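Local coordinates for TarM (Staphylococcus aureus subsp. aureus 21178, PDB 4X7R), which belongs to the GT-B fold glycosyltransferases of the group 1 family and is modelled here with uridine-5'-diphosphate and a sulfated glycan bound, at residues Ile4-His9 with Ile222-Gly227; Asp37-Asp42 with Tyr209-Leu214; Asn68-Phe73 with Lys201-Leu206. The protein carries 1 engineered substitution. All blocks are in the same frame, centred on the assembly; numbering follows the deposited sequence.

Contact 1 of 3, residues Ile4-His9 with Ile222-Gly227. With SUS (2-deoxy-3,6-di-O-sulfo-2-(sulfoamino)-alpha-D-glucopyranose), chain C; BDP (beta-D-glucopyranuronic acid), chain B.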
loop_
_atom_site.group_PDB
_atom_site.type_symbol
_atom_site.label_atom_id
_atom_site.label_comp_id
_atom_site.label_asym_id
_atom_site.label_seq_id
_atom_site.Cartn_x
_atom_site.Cartn_y
_atom_site.Cartn_z
ATOM N N ILE A 4 -5.169 3.192 19.658
ATOM C CA ILE A 4 -4.955 2.194 18.620
ATOM C C ILE A 4 -3.721 2.495 17.756
ATOM O O ILE A 4 -3.488 3.645 17.366
ATOM C CB ILE A 4 -6.275 2.033 17.814
ATOM C CG1 ILE A 4 -7.429 1.555 18.736
ATOM C CG2 ILE A 4 -6.103 1.093 16.634
ATOM C CD1 ILE A 4 -8.817 1.587 18.080
ATOM N N PHE A 5 -2.952 1.432 17.451
ATOM C CA PHE A 5 -1.747 1.463 16.616
ATOM C C PHE A 5 -1.937 0.430 15.539
ATOM O O PHE A 5 -2.100 -0.754 15.819
ATOM C CB PHE A 5 -0.476 1.181 17.450
ATOM C CG PHE A 5 -0.292 2.145 18.601
ATOM C CD1 PHE A 5 -0.925 1.925 19.821
ATOM C CD2 PHE A 5 0.545 3.253 18.476
ATOM C CE1 PHE A 5 -0.753 2.819 20.890
ATOM C CE2 PHE A 5 0.711 4.153 19.537
ATOM C CZ PHE A 5 0.063 3.926 20.738
ATOM N N MET A 6 -1.991 0.899 14.306
ATOM C CA MET A 6 -2.302 0.106 13.127
ATOM C C MET A 6 -1.085 -0.025 12.270
ATOM O O MET A 6 -0.583 0.959 11.757
ATOM C CB MET A 6 -3.501 0.711 12.378
ATOM C CG MET A 6 -4.664 0.979 13.286
ATOM S SD MET A 6 -6.185 1.614 12.533
ATOM C CE MET A 6 -5.583 2.858 11.423
ATOM N N MET A 7 -0.604 -1.246 12.142
ATOM C CA MET A 7 0.659 -1.581 11.523
ATOM C C MET A 7 0.626 -2.041 10.110
ATOM O O MET A 7 -0.184 -2.894 9.718
ATOM C CB MET A 7 1.399 -2.579 12.400
ATOM C CG MET A 7 1.739 -2.008 13.759
ATOM S SD MET A 7 1.859 -3.345 14.959
ATOM C CE MET A 7 2.907 -4.428 14.094
ATOM N N VAL A 8 1.502 -1.441 9.333
ATOM C CA VAL A 8 1.696 -1.735 7.908
ATOM C C VAL A 8 3.179 -1.491 7.563
ATOM O O VAL A 8 3.882 -0.774 8.289
ATOM C CB VAL A 8 0.703 -0.892 7.048
ATOM C CG1 VAL A 8 1.035 0.613 7.044
ATOM C CG2 VAL A 8 0.579 -1.427 5.635
ATOM N N HIS A 9 3.656 -2.087 6.468
ATOM C CA HIS A 9 5.025 -1.899 6.018
ATOM C C HIS A 9 5.374 -0.409 5.851
ATOM O O HIS A 9 6.321 0.068 6.481
ATOM C CB HIS A 9 5.225 -2.648 4.690
ATOM C CG HIS A 9 6.521 -2.343 4.024
ATOM N ND1 HIS A 9 7.721 -2.415 4.714
ATOM C CD2 HIS A 9 6.773 -2.012 2.735
ATOM C CE1 HIS A 9 8.653 -2.077 3.842
ATOM N NE2 HIS A 9 8.137 -1.839 2.636
ATOM N N ILE A 222 -4.158 -0.856 22.010
ATOM C CA ILE A 222 -4.649 -1.828 21.022
ATOM C C ILE A 222 -3.769 -1.793 19.781
ATOM O O ILE A 222 -3.583 -0.729 19.179
ATOM C CB ILE A 222 -6.149 -1.585 20.679
ATOM C CG1 ILE A 222 -7.043 -1.716 21.942
ATOM C CG2 ILE A 222 -6.622 -2.524 19.526
ATOM C CD1 ILE A 222 -8.237 -0.808 21.967
ATOM N N MET A 223 -3.226 -2.961 19.410
ATOM C CA MET A 223 -2.420 -3.118 18.206
ATOM C C MET A 223 -3.267 -3.827 17.169
ATOM O O MET A 223 -3.896 -4.856 17.455
ATOM C CB MET A 223 -1.154 -3.936 18.484
ATOM C CG MET A 223 -0.116 -3.153 19.281
ATOM S SD MET A 223 1.337 -4.149 19.725
ATOM C CE MET A 223 0.751 -4.899 21.208
ATOM N N ILE A 224 -3.294 -3.269 15.961
ATOM C CA ILE A 224 -4.007 -3.884 14.846
ATOM C C ILE A 224 -2.987 -4.058 13.756
ATOM O O ILE A 224 -2.428 -3.072 13.282
ATOM C CB ILE A 224 -5.255 -3.090 14.341
ATOM C CG1 ILE A 224 -6.321 -2.956 15.440
ATOM C CG2 ILE A 224 -5.846 -3.765 13.064
ATOM C CD1 ILE A 224 -7.455 -1.981 15.100
ATOM N N CYS A 225 -2.742 -5.281 13.352
ATOM C CA CYS A 225 -1.788 -5.487 12.295
ATOM C C CYS A 225 -2.529 -5.696 10.993
ATOM O O CYS A 225 -3.290 -6.656 10.861
ATOM C CB CYS A 225 -0.837 -6.638 12.603
ATOM S SG CYS A 225 0.338 -6.962 11.265
ATOM N N ASP A 226 -2.315 -4.772 10.047
ATOM C CA ASP A 226 -2.920 -4.757 8.714
ATOM C C ASP A 226 -2.021 -5.376 7.660
ATOM O O ASP A 226 -2.491 -6.144 6.815
ATOM C CB ASP A 226 -3.314 -3.324 8.340
ATOM C CG ASP A 226 -4.572 -2.857 9.033
ATOM O OD1 ASP A 226 -5.657 -3.387 8.702
ATOM O OD2 ASP A 226 -4.472 -1.974 9.929
ATOM N N GLY A 227 -0.739 -5.029 7.681
ATOM C CA GLY A 227 0.215 -5.603 6.733
ATOM C C GLY A 227 0.515 -7.030 7.135
ATOM O O GLY A 227 0.994 -7.255 8.247
HETATM N N2 SUS C . 9.587 -5.834 6.034
HETATM C C1 SUS C . 10.611 -6.169 3.820
HETATM S S1 SUS C . 10.176 -4.359 6.802
HETATM C C2 SUS C . 9.429 -5.603 4.587
HETATM S S2 SUS C . 8.869 -4.183 -1.080
HETATM C C3 SUS C . 8.114 -6.218 4.061
HETATM O O3 SUS C . 6.974 -5.611 4.706
HETATM S S3 SUS C . 6.108 -6.472 5.624
HETATM C C4 SUS C . 7.975 -6.104 2.537
HETATM O O4 SUS C . 6.864 -6.911 2.198
HETATM C C5 SUS C . 9.282 -6.612 1.830
HETATM O O5 SUS C . 10.439 -5.929 2.398
HETATM C C6 SUS C . 9.351 -6.281 0.341
HETATM O O6 SUS C . 9.250 -4.874 0.218
HETATM O O1S SUS C . 9.087 -3.292 6.727
HETATM O O2S SUS C . 10.512 -4.727 8.239
HETATM O O3S SUS C . 11.424 -3.847 6.084
HETATM O O4S SUS C . 8.615 -2.704 -0.770
HETATM O O5S SUS C . 10.019 -4.345 -2.077
HETATM O O6S SUS C . 7.590 -4.805 -1.651
HETATM O O7S SUS C . 5.628 -7.652 4.803
HETATM O O8S SUS C . 4.897 -5.693 6.139
HETATM O O9S SUS C . 6.927 -6.973 6.808
HETATM C C1 BDP B . 6.081 -6.269 1.191
HETATM C C2 BDP B . 5.534 -7.356 0.225
HETATM C C3 BDP B . 4.587 -6.738 -0.804
HETATM C C4 BDP B . 3.524 -5.791 -0.121
HETATM C C5 BDP B . 4.253 -4.790 0.839
HETATM C C6 BDP B . 3.280 -3.842 1.572
HETATM O O2 BDP B . 6.622 -7.983 -0.440
HETATM O O3 BDP B . 3.933 -7.800 -1.534
HETATM O O4 BDP B . 2.899 -5.035 -1.155
HETATM O O5 BDP B . 5.021 -5.534 1.824
HETATM O O6A BDP B . 2.562 -4.337 2.473
HETATM O O6B BDP B . 3.334 -2.625 1.270
#
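Ile4 to Met7 pair in parallel with Ile222 to Cys225, two neighbouring strands in the seven-stranded parallel sheet of a Rossmann-like half of a GT-B fold. Backbone hydrogen bonds run from Phe5 N to Ile222 O, from Ile224 N to Phe5 O and from Met7 N to Ile224 O.

Ile4 and Ile222 lie side by side on one face and point the same way. Ile4 CG1 sits 3.9 Å from Ile222 CB. The other branch, Ile4 CG2, is anti to the backbone N and so meets the next isoleucine on the same face, 3.7 Å from Ile224 CD1. Met6 shares that face, but its chain bends at chi3 (-44°), which turns CE off the line of the chain. Met6 CG still lies 4.2 Å from Ile224 CB. Phe5 and Met7 turn to the other face, where Met7 and Cys225 both pack on Met234 of helix 231-235.

Beyond Cys225 the chain turns, and Met7 O accepts two hydrogen bonds in its carbonyl plane, from Asp226 N at 2.9 Å and from Gly227 N at 3.0 Å. This double grip ties the turn after strand 221-225 to Met7. The Asp226 carboxylate is engaged elsewhere: OD1 pairs with Arg25 and accepts from His249.

His9 belongs to the glycan pocket. One face of its imidazole has SUS C4 over the ring centre, 4.1 Å above the plane. At the ring edge, in plane, His9 ND1 donates to SUS O1S of the sulfoamino group at 2.6 Å.

Contact 2 of 3, residues Asp37-Asp42 with Tyr209-Leu214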
loop_
_atom_site.group_PDB
_atom_site.type_symbol
_atom_site.label_atom_id
_atom_site.label_comp_id
_atom_site.label_asym_id
_atom_site.label_seq_id
_atom_site.Cartn_x
_atom_site.Cartn_y
_atom_site.Cartn_z
ATOM N N ASP A 37 -3.632 5.562 15.335
ATOM C CA ASP A 37 -2.485 5.961 14.519
ATOM C C ASP A 37 -1.849 4.842 13.738
ATOM O O ASP A 37 -2.121 3.672 13.999
ATOM C CB ASP A 37 -1.482 6.752 15.366
ATOM C CG ASP A 37 -2.134 7.976 16.021
ATOM O OD1 ASP A 37 -2.726 8.804 15.283
ATOM O OD2 ASP A 37 -2.069 8.091 17.259
ATOM N N ILE A 38 -1.041 5.200 12.726
ATOM C CA ILE A 38 -0.405 4.228 11.841
ATOM C C ILE A 38 1.061 4.061 12.204
ATOM O O ILE A 38 1.747 5.055 12.426
ATOM C CB ILE A 38 -0.644 4.624 10.362
ATOM C CG1 ILE A 38 -2.219 4.690 10.070
ATOM C CG2 ILE A 38 0.090 3.654 9.401
ATOM C CD1 ILE A 38 -2.665 5.136 8.667
ATOM N N VAL A 39 1.524 2.806 12.311
ATOM C CA VAL A 39 2.938 2.475 12.589
ATOM C C VAL A 39 3.516 1.829 11.323
ATOM O O VAL A 39 2.962 0.839 10.847
ATOM C CB VAL A 39 3.114 1.544 13.812
ATOM C CG1 VAL A 39 4.603 1.311 14.117
ATOM C CG2 VAL A 39 2.361 2.084 15.034
ATOM N N THR A 40 4.597 2.411 10.767
ATOM C CA THR A 40 5.304 1.901 9.589
ATOM C C THR A 40 6.724 1.471 9.969
ATOM O O THR A 40 7.224 1.870 11.024
ATOM C CB THR A 40 5.246 2.868 8.409
ATOM O OG1 THR A 40 5.951 4.074 8.742
ATOM C CG2 THR A 40 3.816 3.156 7.959
ATOM N N PHE A 41 7.364 0.635 9.114
ATOM C CA PHE A 41 8.676 0.063 9.396
ATOM C C PHE A 41 9.705 0.281 8.295
ATOM O O PHE A 41 10.856 -0.068 8.483
ATOM C CB PHE A 41 8.534 -1.448 9.755
ATOM C CG PHE A 41 7.545 -1.703 10.879
ATOM C CD1 PHE A 41 7.916 -1.529 12.208
ATOM C CD2 PHE A 41 6.238 -2.115 10.600
ATOM C CE1 PHE A 41 6.994 -1.740 13.248
ATOM C CE2 PHE A 41 5.317 -2.316 11.633
ATOM C CZ PHE A 41 5.697 -2.120 12.954
ATOM N N ASP A 42 9.329 0.893 7.174
ATOM C CA ASP A 42 10.292 1.115 6.105
ATOM C C ASP A 42 11.114 2.388 6.352
ATOM O O ASP A 42 10.773 3.232 7.194
ATOM C CB ASP A 42 9.555 1.253 4.751
ATOM C CG ASP A 42 8.704 2.506 4.693
ATOM O OD1 ASP A 42 8.018 2.804 5.694
ATOM O OD2 ASP A 42 8.707 3.176 3.639
ATOM N N TYR A 209 11.454 -4.280 19.527
ATOM C CA TYR A 209 11.888 -3.375 20.593
ATOM C C TYR A 209 11.135 -2.058 20.474
ATOM O O TYR A 209 10.601 -1.566 21.464
ATOM C CB TYR A 209 13.407 -3.140 20.511
ATOM C CG TYR A 209 13.907 -2.004 21.386
ATOM C CD1 TYR A 209 14.126 -2.189 22.751
ATOM C CD2 TYR A 209 14.234 -0.763 20.836
ATOM C CE1 TYR A 209 14.634 -1.159 23.548
ATOM C CE2 TYR A 209 14.706 0.283 21.629
ATOM C CZ TYR A 209 14.915 0.078 22.982
ATOM O OH TYR A 209 15.357 1.131 23.749
ATOM N N TYR A 210 11.101 -1.500 19.258
ATOM C CA TYR A 210 10.452 -0.231 18.939
ATOM C C TYR A 210 8.986 -0.189 19.398
ATOM O O TYR A 210 8.589 0.758 20.082
ATOM C CB TYR A 210 10.598 0.072 17.430
ATOM C CG TYR A 210 9.692 1.185 16.950
ATOM C CD1 TYR A 210 9.804 2.475 17.463
ATOM C CD2 TYR A 210 8.749 0.958 15.950
ATOM C CE1 TYR A 210 8.983 3.505 17.021
ATOM C CE2 TYR A 210 7.928 1.989 15.491
ATOM C CZ TYR A 210 8.057 3.260 16.027
ATOM O OH TYR A 210 7.302 4.297 15.567
ATOM N N LEU A 211 8.204 -1.247 19.067
ATOM C CA LEU A 211 6.798 -1.378 19.472
ATOM C C LEU A 211 6.646 -1.445 20.985
ATOM O O LEU A 211 5.659 -0.957 21.504
ATOM C CB LEU A 211 6.149 -2.614 18.836
ATOM C CG LEU A 211 5.954 -2.562 17.321
ATOM C CD1 LEU A 211 5.483 -3.916 16.802
ATOM C CD2 LEU A 211 4.969 -1.436 16.926
ATOM N N GLU A 212 7.604 -2.072 21.686
ATOM C CA GLU A 212 7.572 -2.180 23.151
ATOM C C GLU A 212 7.867 -0.813 23.779
ATOM O O GLU A 212 7.325 -0.507 24.834
ATOM C CB GLU A 212 8.569 -3.238 23.640
ATOM C CG GLU A 212 8.155 -4.653 23.279
ATOM C CD GLU A 212 9.241 -5.705 23.359
ATOM O OE1 GLU A 212 10.436 -5.345 23.470
ATOM O OE2 GLU A 212 8.894 -6.901 23.269
ATOM N N LYS A 213 8.683 0.015 23.100
ATOM C CA LYS A 213 9.030 1.391 23.497
ATOM C C LYS A 213 7.860 2.359 23.165
ATOM O O LYS A 213 7.455 3.170 23.996
ATOM C CB LYS A 213 10.334 1.831 22.774
ATOM C CG LYS A 213 11.437 2.334 23.688
ATOM C CD LYS A 213 11.876 1.339 24.762
ATOM C CE LYS A 213 12.639 2.046 25.871
ATOM N NZ LYS A 213 11.773 2.916 26.732
ATOM N N LEU A 214 7.283 2.221 21.970
ATOM C CA LEU A 214 6.167 3.051 21.527
ATOM C C LEU A 214 4.860 2.801 22.265
ATOM O O LEU A 214 4.179 3.751 22.606
ATOM C CB LEU A 214 5.948 2.848 20.018
ATOM C CG LEU A 214 4.915 3.757 19.338
ATOM C CD1 LEU A 214 5.466 5.197 19.208
ATOM C CD2 LEU A 214 4.507 3.186 17.991
#
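Strand 37-40 and helix 209-214 run nearly antiparallel, at 154°, with their axes 11.2 Å apart. No hydrogen bond joins them, and side chains alone fill the gap.

Val39 points toward the helix and meets three residues of it. Its CG1 is anti to the backbone N (chi1 -176°) and touches two of them. Val39 CG1 lies 3.7 Å from Tyr210 CE2 and approaches the ring obliquely, as the two side chains lie alongside, running opposite ways. The same methyl is 3.9 Å from Leu211 CD2. The other branch serves the next turn: Val39 CG2 meets Leu214 CD2 at 3.8 Å, tip to tip.

Phe41 comes in at about a right angle to Leu211. Leu211 CD2 is at the edge of the ring, near its plane, 4.1 Å from Phe41 CZ. Thus one leucine methyl touches both Val39 and Phe41. Phe41 CE1 also lies near the plane of the Tyr210 ring, at its edge, 4.2 Å from Tyr210 CD2.

Nearby strands add to this apolar layer. Phe5 and Met7 touch Val39, while Tyr67 touches Tyr210 and Leu214. Phe41 also touches the bound SUS, so the packing reaches the glycan pocket. A helix laid against a parallel sheet in this way is typical of the alpha/beta layers of a Rossmann-like domain, here the one at the N-terminal end of a GT-B protein.

Contact 3 of 3, residues Asn68-Phe73 with Lys201-Leu206. With ZDO (methyl 2-deoxy-6-O-sulfo-2-(sulfoamino)-alpha-D-glucopyranoside), chain D; IDS (2-O-sulfo-alpha-L-idopyranuronic acid), chain E; SUS (2-deoxy-3,6-di-O-sulfo-2-(sulfoamino)-alpha-D-glucopyranose), chain C.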
loop_
_atom_site.group_PDB
_atom_site.type_symbol
_atom_site.label_atom_id
_atom_site.label_comp_id
_atom_site.label_asym_id
_atom_site.label_seq_id
_atom_site.Cartn_x
_atom_site.Cartn_y
_atom_site.Cartn_z
ATOM N N ASN A 68 7.032 5.946 12.717
ATOM C CA ASN A 68 7.934 5.145 11.905
ATOM C C ASN A 68 9.195 4.802 12.739
ATOM O O ASN A 68 9.694 5.653 13.468
ATOM C CB ASN A 68 8.259 5.861 10.595
ATOM C CG ASN A 68 9.284 5.131 9.754
ATOM O OD1 ASN A 68 10.507 5.351 9.864
ATOM N ND2 ASN A 68 8.810 4.208 8.932
ATOM N N VAL A 69 9.663 3.550 12.664
ATOM C CA VAL A 69 10.827 3.037 13.417
ATOM C C VAL A 69 12.106 3.878 13.197
ATOM O O VAL A 69 12.758 4.208 14.168
ATOM C CB VAL A 69 11.058 1.498 13.199
ATOM C CG1 VAL A 69 11.341 1.163 11.731
ATOM C CG2 VAL A 69 12.174 0.967 14.106
ATOM N N PHE A 70 12.465 4.201 11.932
ATOM C CA PHE A 70 13.654 5.013 11.634
ATOM C C PHE A 70 13.463 6.440 12.082
ATOM O O PHE A 70 14.375 6.993 12.690
ATOM C CB PHE A 70 14.089 4.906 10.163
ATOM C CG PHE A 70 14.431 3.475 9.826
ATOM C CD1 PHE A 70 15.548 2.858 10.389
ATOM C CD2 PHE A 70 13.558 2.698 9.067
ATOM C CE1 PHE A 70 15.816 1.506 10.147
ATOM C CE2 PHE A 70 13.837 1.349 8.807
ATOM C CZ PHE A 70 14.966 0.764 9.336
ATOM N N GLU A 71 12.247 7.001 11.884
ATOM C CA GLU A 71 11.912 8.376 12.309
ATOM C C GLU A 71 12.030 8.570 13.809
ATOM O O GLU A 71 12.483 9.616 14.238
ATOM C CB GLU A 71 10.498 8.786 11.838
ATOM C CG GLU A 71 10.405 8.952 10.331
ATOM C CD GLU A 71 11.147 10.133 9.732
ATOM O OE1 GLU A 71 11.174 11.210 10.371
ATOM O OE2 GLU A 71 11.682 9.986 8.610
ATOM N N TYR A 72 11.626 7.568 14.596
ATOM C CA TYR A 72 11.699 7.589 16.055
ATOM C C TYR A 72 13.165 7.749 16.522
ATOM O O TYR A 72 13.444 8.601 17.363
ATOM C CB TYR A 72 11.087 6.293 16.606
ATOM C CG TYR A 72 11.324 6.048 18.082
ATOM C CD1 TYR A 72 10.591 6.734 19.050
ATOM C CD2 TYR A 72 12.243 5.096 18.511
ATOM C CE1 TYR A 72 10.819 6.524 20.413
ATOM C CE2 TYR A 72 12.458 4.857 19.866
ATOM C CZ TYR A 72 11.740 5.569 20.816
ATOM O OH TYR A 72 11.945 5.331 22.154
ATOM N N PHE A 73 14.099 6.924 15.982
ATOM C CA PHE A 73 15.499 7.025 16.396
ATOM C C PHE A 73 16.181 8.239 15.779
ATOM O O PHE A 73 17.092 8.790 16.386
ATOM C CB PHE A 73 16.264 5.736 16.058
ATOM C CG PHE A 73 15.764 4.530 16.814
ATOM C CD1 PHE A 73 15.973 4.414 18.186
ATOM C CD2 PHE A 73 15.052 3.531 16.166
ATOM C CE1 PHE A 73 15.531 3.288 18.882
ATOM C CE2 PHE A 73 14.592 2.417 16.865
ATOM C CZ PHE A 73 14.837 2.302 18.217
ATOM N N LYS A 201 19.748 -8.247 16.786
ATOM C CA LYS A 201 20.223 -9.312 15.877
ATOM C C LYS A 201 19.795 -9.165 14.434
ATOM O O LYS A 201 20.482 -9.648 13.542
ATOM C CB LYS A 201 19.951 -10.730 16.430
ATOM C CG LYS A 201 18.497 -11.178 16.416
ATOM C CD LYS A 201 18.327 -12.505 17.142
ATOM C CE LYS A 201 17.832 -12.277 18.547
ATOM N NZ LYS A 201 17.918 -13.517 19.373
ATOM N N ASN A 202 18.654 -8.494 14.203
ATOM C CA ASN A 202 18.082 -8.267 12.867
ATOM C C ASN A 202 16.990 -7.190 12.954
ATOM O O ASN A 202 16.740 -6.667 14.031
ATOM C CB ASN A 202 17.563 -9.599 12.237
ATOM C CG ASN A 202 16.593 -10.365 13.117
ATOM O OD1 ASN A 202 15.932 -9.817 14.004
ATOM N ND2 ASN A 202 16.531 -11.667 12.943
ATOM N N ASN A 203 16.384 -6.834 11.822
ATOM C CA ASN A 203 15.331 -5.810 11.723
ATOM C C ASN A 203 14.065 -6.141 12.534
ATOM O O ASN A 203 13.473 -5.246 13.136
ATOM C CB ASN A 203 14.965 -5.550 10.259
ATOM C CG ASN A 203 14.132 -4.336 10.075
ATOM O OD1 ASN A 203 14.523 -3.221 10.441
ATOM N ND2 ASN A 203 12.923 -4.527 9.608
ATOM N N LEU A 204 13.663 -7.417 12.568
ATOM C CA LEU A 204 12.478 -7.837 13.328
ATOM C C LEU A 204 12.708 -7.542 14.804
ATOM O O LEU A 204 11.844 -6.948 15.416
ATOM C CB LEU A 204 12.178 -9.332 13.060
ATOM C CG LEU A 204 11.183 -10.058 13.961
ATOM C CD1 LEU A 204 9.751 -9.496 13.785
ATOM C CD2 LEU A 204 11.214 -11.562 13.670
ATOM N N ALA A 205 13.899 -7.886 15.350
ATOM C CA ALA A 205 14.278 -7.584 16.744
ATOM C C ALA A 205 14.205 -6.077 17.012
ATOM O O ALA A 205 13.708 -5.680 18.063
ATOM C CB ALA A 205 15.694 -8.091 17.054
ATOM N N LEU A 206 14.718 -5.245 16.086
ATOM C CA LEU A 206 14.685 -3.780 16.225
ATOM C C LEU A 206 13.215 -3.319 16.286
ATOM O O LEU A 206 12.828 -2.585 17.205
ATOM C CB LEU A 206 15.413 -3.112 15.022
ATOM C CG LEU A 206 15.296 -1.571 14.916
ATOM C CD1 LEU A 206 16.151 -0.896 15.936
ATOM C CD2 LEU A 206 15.641 -1.061 13.519
HETATM C C1 ZDO D . 15.169 -14.844 5.345
HETATM C C1M ZDO D . 17.188 -15.226 6.555
HETATM C C2 ZDO D . 14.605 -14.268 4.023
HETATM C C3 ZDO D . 14.343 -12.777 4.155
HETATM C C4 ZDO D . 13.473 -12.407 5.391
HETATM C C5 ZDO D . 14.047 -13.102 6.668
HETATM C C6 ZDO D . 13.115 -12.952 7.890
HETATM O O1 ZDO D . 16.531 -14.406 5.576
HETATM N N2 ZDO D . 15.506 -14.505 2.889
HETATM S S2 ZDO D . 15.092 -15.961 1.998
HETATM O OSA ZDO D . 14.983 -17.123 2.994
HETATM O OSB ZDO D . 16.208 -16.160 0.957
HETATM O OSC ZDO D . 13.745 -15.773 1.290
HETATM O O3 ZDO D . 13.750 -12.315 2.936
HETATM O O4 ZDO D . 13.568 -10.976 5.525
HETATM O O5 ZDO D . 14.240 -14.535 6.423
HETATM O O6 ZDO D . 13.590 -13.751 8.992
HETATM S S6 ZDO D . 14.624 -13.251 10.025
HETATM O OS1 ZDO D . 15.240 -14.470 10.730
HETATM O OS2 ZDO D . 13.916 -12.380 11.068
HETATM O OS3 ZDO D . 15.756 -12.451 9.351
HETATM C C1 IDS E . 12.342 -10.258 5.765
HETATM C C2 IDS E . 12.696 -8.804 6.150
HETATM C C3 IDS E . 12.980 -7.909 4.889
HETATM C C4 IDS E . 11.962 -8.124 3.760
HETATM C C5 IDS E . 11.763 -9.636 3.471
HETATM C C6 IDS E . 10.710 -9.886 2.383
HETATM O O2 IDS E . 11.631 -8.249 6.970
HETATM O O3 IDS E . 14.294 -8.143 4.353
HETATM O O4 IDS E . 10.708 -7.570 4.150
HETATM O O5 IDS E . 11.346 -10.279 4.705
HETATM O O6A IDS E . 9.672 -10.499 2.737
HETATM O O6B IDS E . 10.954 -9.451 1.232
HETATM S S IDS E . 11.664 -8.296 8.508
HETATM O O1S IDS E . 12.054 -9.669 9.068
HETATM O O2S IDS E . 12.659 -7.248 8.993
HETATM O O3S IDS E . 10.269 -7.983 9.051
HETATM N N2 SUS C . 9.587 -5.834 6.034
HETATM C C1 SUS C . 10.611 -6.169 3.820
HETATM S S1 SUS C . 10.176 -4.359 6.802
HETATM C C2 SUS C . 9.429 -5.603 4.587
HETATM S S2 SUS C . 8.869 -4.183 -1.080
HETATM C C3 SUS C . 8.114 -6.218 4.061
HETATM O O3 SUS C . 6.974 -5.611 4.706
HETATM S S3 SUS C . 6.108 -6.472 5.624
HETATM C C4 SUS C . 7.975 -6.104 2.537
HETATM O O4 SUS C . 6.864 -6.911 2.198
HETATM C C5 SUS C . 9.282 -6.612 1.830
HETATM O O5 SUS C . 10.439 -5.929 2.398
HETATM C C6 SUS C . 9.351 -6.281 0.341
HETATM O O6 SUS C . 9.250 -4.874 0.218
HETATM O O1S SUS C . 9.087 -3.292 6.727
HETATM O O2S SUS C . 10.512 -4.727 8.239
HETATM O O3S SUS C . 11.424 -3.847 6.084
HETATM O O4S SUS C . 8.615 -2.704 -0.770
HETATM O O5S SUS C . 10.019 -4.345 -2.077
HETATM O O6S SUS C . 7.590 -4.805 -1.651
HETATM O O7S SUS C . 5.628 -7.652 4.803
HETATM O O8S SUS C . 4.897 -5.693 6.139
HETATM O O9S SUS C . 6.927 -6.973 6.808
#
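Leu206 fits against Val69, Phe70 and Phe73 where the first turns of two helices meet, 69-78 and 203-214. Both helices belong to the Rossmann-like half of the GT-B fold that holds the N terminus.

The apolar contacts centre on the two Leu206 methyls. With CG anti to the backbone N (chi1 172°), Leu206 extends toward helix 69-78, and its CD1 lies 3.8 Å from Phe73 CE2. Leu206 CD2 is 4.1 Å from Val69 CG2 and also reaches Phe70 CE1. Val69 CG1 takes the crowded position between the backbone N and the carbonyl carbon. From there it covers one face of the Phe70 ring, offset toward the rim. Strands 175-182 and 187-193 of the long antiparallel sheet also touch this cluster, through Ile177 on Phe70 and Val193 on Leu206.

The amide of Asn203 also comes near Phe70, without a hydrogen bond. Its side chain crosses that of Phe70 at about a right angle, yet ring and amide planes are only 13° apart. Asn203 OD1 stays 4.2 Å from Phe70 CZ.

Capping bonds start both helices. Asn68 is the N-cap of helix 69-78, and its OD1 accepts from Glu71 N at 3.1 Å, in the carbonyl plane on a lone pair. A bond from Phe70 N to the same oxygen is weak. Asn202 is the N-cap of helix 203-214, where its OD1 accepts from Ala205 N at 3.1 Å.

Glycan contacts fall on the start of helix 203-214. Asn202 ND2 lies 3.3 Å from ZDO OS2. Asn203 ND2 faces the 2-O-sulfate of IDS and the sulfoamino group of SUS: it donates to IDS O2S at 2.8 Å, and SUS O2S is also 2.8 Å from Asn203 ND2.

In the fold
The three contacts are nested along the chain, with contact 3 inside the loop closed by contact 2 and contact 2 inside that of contact 1. Contacts 1 and 2 share a sheet, and their centres are 9 Å apart. Strands 3-7 and 36-40 are neighbours, joined by Met6 N to Asp37 O at 2.8 Å. Contacts 2 and 3 both use helix 203-214, with centres 8 Å apart. Asn68 ND2 bridges them, lying 2.8 Å from Asp42 O and 2.9 Å from Thr40 OG1. All three contribute to the glycan pocket, through His9, Phe41 and Asn202 to Leu204. Contacts 1 and 3, centres 15 Å apart and nearest atoms about 5 Å, do not touch directly, but both reach SUS.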